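Local coordinates for GH127 beta-L-arabinofuranoside (Geobacillus stearothermophilus, PDB 4QK0), which probably hydrolyses terminal beta-L-arabinofuranosyl residues of arabinose-containing sugars, as a family 127 glycoside hydrolase, at residues A[99-103]-A[154-160]. Numbering follows the deposited sequence.
Sequences EKLAD and YFRATGK
Glu99 reaches across to Lys160 and forms a salt bridge, with OE2 2.6 Å from Lys160 NZ. The ammonium meets OE2 on its anti side, 21° out of the carboxylate plane. CG of Glu99 is anti to the backbone N (chi1 -164°) and the chain runs on extended, which carries the carboxylate out to the lysine and to Thr158. There Glu99 OE2 lies 3.7 Å from Thr158 CG2. The same oxygen has a second cationic partner in Arg94, which probably favours the charged form of Glu99.

Ala102 points its methyl at the tyrosine ring, and its CB is 3.7 Å from Tyr154 CE1. Thr158 CG2 sits over one face of that ring, offset toward the rim.

Asp103, one turn after Glu99, binds two partners with separate oxygens. Asp103 OD1 accepts a hydrogen bond of 2.6 Å from Tyr154 OH. The hydroxyl comes from above the carboxylate plane, and the planes of carboxylate and ring are 86° apart. Asp103 OD2 turns its syn lone pair to Lys160 NZ at 2.8 Å. The extended lysine thus ends between two carboxylates, and the three residues make a salt-bridge network.

Helix 140-158 ends at Thr158, and Gly159 follows with positive phi. Thr158 OG1 donates to Tyr154 O (2.8 Å). Separately, Thr158 OG1 accepts from Lys160 N (3.1 Å), which makes an ST turn.

Leu90 of helix 76-92 touches both Glu99 and Tyr154, while Leu83 of the same helix touches Ala102. The axes of segments 99-103 and 154-158 approach to 13.1 Å. Glu99, Asp103, Lys160 and the Tyr154 ring span the gap, with the small Ala102 methyl meeting the ring. The contact joins two roughly antiparallel helices of the GH127 catalytic domain, consistent with the (alpha/alpha)6 barrel of six-hairpin glycosidases.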
loop_
_atom_site.group_PDB
_atom_site.type_symbol
_atom_site.label_atom_id
_atom_site.label_comp_id
_atom_site.label_asym_id
_atom_site.label_seq_id
_atom_site.Cartn_x
_atom_site.Cartn_y
_atom_site.Cartn_z
ATOM N N GLU A 99 -17.923 -5.020 -42.235
ATOM C CA GLU A 99 -19.345 -4.774 -42.133
ATOM C C GLU A 99 -20.181 -6.060 -42.170
ATOM O O GLU A 99 -21.197 -6.189 -41.489
ATOM C CB GLU A 99 -19.761 -3.834 -43.245
ATOM C CG GLU A 99 -21.116 -3.217 -42.994
ATOM C CD GLU A 99 -21.328 -1.895 -43.731
ATOM O OE1 GLU A 99 -20.328 -1.192 -44.026
ATOM O OE2 GLU A 99 -22.509 -1.569 -43.993
ATOM N N LYS A 100 -19.737 -7.017 -42.985
ATOM C CA LYS A 100 -20.377 -8.322 -43.089
ATOM C C LYS A 100 -20.252 -9.102 -41.772
ATOM O O LYS A 100 -21.226 -9.696 -41.296
ATOM C CB LYS A 100 -19.745 -9.076 -44.282
ATOM C CG LYS A 100 -19.946 -10.593 -44.365
ATOM C CD LYS A 100 -21.360 -10.954 -44.782
ATOM C CE LYS A 100 -21.475 -12.462 -44.986
ATOM N NZ LYS A 100 -22.887 -12.913 -44.866
ATOM N N LEU A 101 -19.052 -9.115 -41.178
ATOM C CA LEU A 101 -18.855 -9.754 -39.878
ATOM C C LEU A 101 -19.845 -9.179 -38.881
ATOM O O LEU A 101 -20.489 -9.907 -38.175
ATOM C CB LEU A 101 -17.443 -9.535 -39.352
ATOM C CG LEU A 101 -16.324 -10.201 -40.124
ATOM C CD1 LEU A 101 -14.978 -9.814 -39.502
ATOM C CD2 LEU A 101 -16.469 -11.721 -40.143
ATOM N N ALA A 102 -19.943 -7.858 -38.833
ATOM C CA ALA A 102 -20.859 -7.183 -37.891
ATOM C C ALA A 102 -22.295 -7.518 -38.161
ATOM O O ALA A 102 -23.043 -7.879 -37.244
ATOM C CB ALA A 102 -20.655 -5.681 -37.961
ATOM N N ASP A 103 -22.698 -7.429 -39.428
ATOM C CA ASP A 103 -24.076 -7.818 -39.804
ATOM C C ASP A 103 -24.456 -9.226 -39.366
ATOM O O ASP A 103 -25.556 -9.420 -38.912
ATOM C CB ASP A 103 -24.321 -7.602 -41.316
ATOM C CG ASP A 103 -24.414 -6.096 -41.692
ATOM O OD1 ASP A 103 -24.665 -5.246 -40.804
ATOM O OD2 ASP A 103 -24.194 -5.763 -42.858
ATOM N N TYR A 154 -23.848 1.860 -34.632
ATOM C CA TYR A 154 -23.841 1.119 -35.861
ATOM C C TYR A 154 -24.885 1.735 -36.823
ATOM O O TYR A 154 -24.640 1.842 -38.005
ATOM C CB TYR A 154 -24.111 -0.383 -35.579
ATOM C CG TYR A 154 -23.779 -1.255 -36.760
ATOM C CD1 TYR A 154 -22.465 -1.581 -37.046
ATOM C CD2 TYR A 154 -24.776 -1.711 -37.632
ATOM C CE1 TYR A 154 -22.134 -2.348 -38.146
ATOM C CE2 TYR A 154 -24.460 -2.489 -38.732
ATOM C CZ TYR A 154 -23.134 -2.804 -38.984
ATOM O OH TYR A 154 -22.765 -3.568 -40.076
ATOM N N PHE A 155 -26.026 2.164 -36.297
ATOM C CA PHE A 155 -26.987 2.888 -37.116
ATOM C C PHE A 155 -26.448 4.188 -37.716
ATOM O O PHE A 155 -26.583 4.444 -38.914
ATOM C CB PHE A 155 -28.231 3.199 -36.320
ATOM C CG PHE A 155 -29.220 3.992 -37.098
ATOM C CD1 PHE A 155 -29.803 3.448 -38.247
ATOM C CD2 PHE A 155 -29.535 5.283 -36.738
ATOM C CE1 PHE A 155 -30.690 4.179 -39.011
ATOM C CE2 PHE A 155 -30.438 6.022 -37.492
ATOM C CZ PHE A 155 -31.016 5.468 -38.617
ATOM N N ARG A 156 -25.825 4.996 -36.896
ATOM C CA ARG A 156 -25.280 6.275 -37.335
ATOM C C ARG A 156 -24.221 6.068 -38.347
ATOM O O ARG A 156 -24.069 6.906 -39.221
ATOM C CB ARG A 156 -24.697 7.103 -36.161
ATOM C CG ARG A 156 -25.781 7.549 -35.218
ATOM C CD ARG A 156 -25.336 8.483 -34.114
ATOM N NE ARG A 156 -26.470 9.381 -33.959
ATOM C CZ ARG A 156 -26.937 9.867 -32.825
ATOM N NH1 ARG A 156 -26.344 9.567 -31.672
ATOM N NH2 ARG A 156 -28.006 10.673 -32.883
ATOM N N ALA A 157 -23.488 4.964 -38.252
ATOM C CA ALA A 157 -22.387 4.719 -39.190
ATOM C C ALA A 157 -22.816 4.126 -40.511
ATOM O O ALA A 157 -22.194 4.383 -41.528
ATOM C CB ALA A 157 -21.354 3.761 -38.565
ATOM N N THR A 158 -23.772 3.211 -40.470
ATOM C CA THR A 158 -24.087 2.442 -41.661
ATOM C C THR A 158 -25.475 2.704 -42.218
ATOM O O THR A 158 -25.760 2.280 -43.328
ATOM C CB THR A 158 -24.028 0.938 -41.389
ATOM O OG1 THR A 158 -25.042 0.579 -40.432
ATOM C CG2 THR A 158 -22.666 0.539 -40.906
ATOM N N GLY A 159 -26.343 3.338 -41.451
ATOM C CA GLY A 159 -27.770 3.491 -41.859
ATOM C C GLY A 159 -28.596 2.250 -41.618
ATOM O O GLY A 159 -29.799 2.270 -41.758
ATOM N N LYS A 160 -27.959 1.148 -41.221
ATOM C CA LYS A 160 -28.689 -0.099 -40.987
ATOM C C LYS A 160 -29.299 -0.159 -39.600
ATOM O O LYS A 160 -28.588 -0.140 -38.616
ATOM C CB LYS A 160 -27.764 -1.312 -41.212
ATOM C CG LYS A 160 -27.205 -1.367 -42.617
ATOM C CD LYS A 160 -26.195 -2.471 -42.767
ATOM C CE LYS A 160 -25.680 -2.485 -44.189
ATOM N NZ LYS A 160 -24.459 -3.330 -44.266
#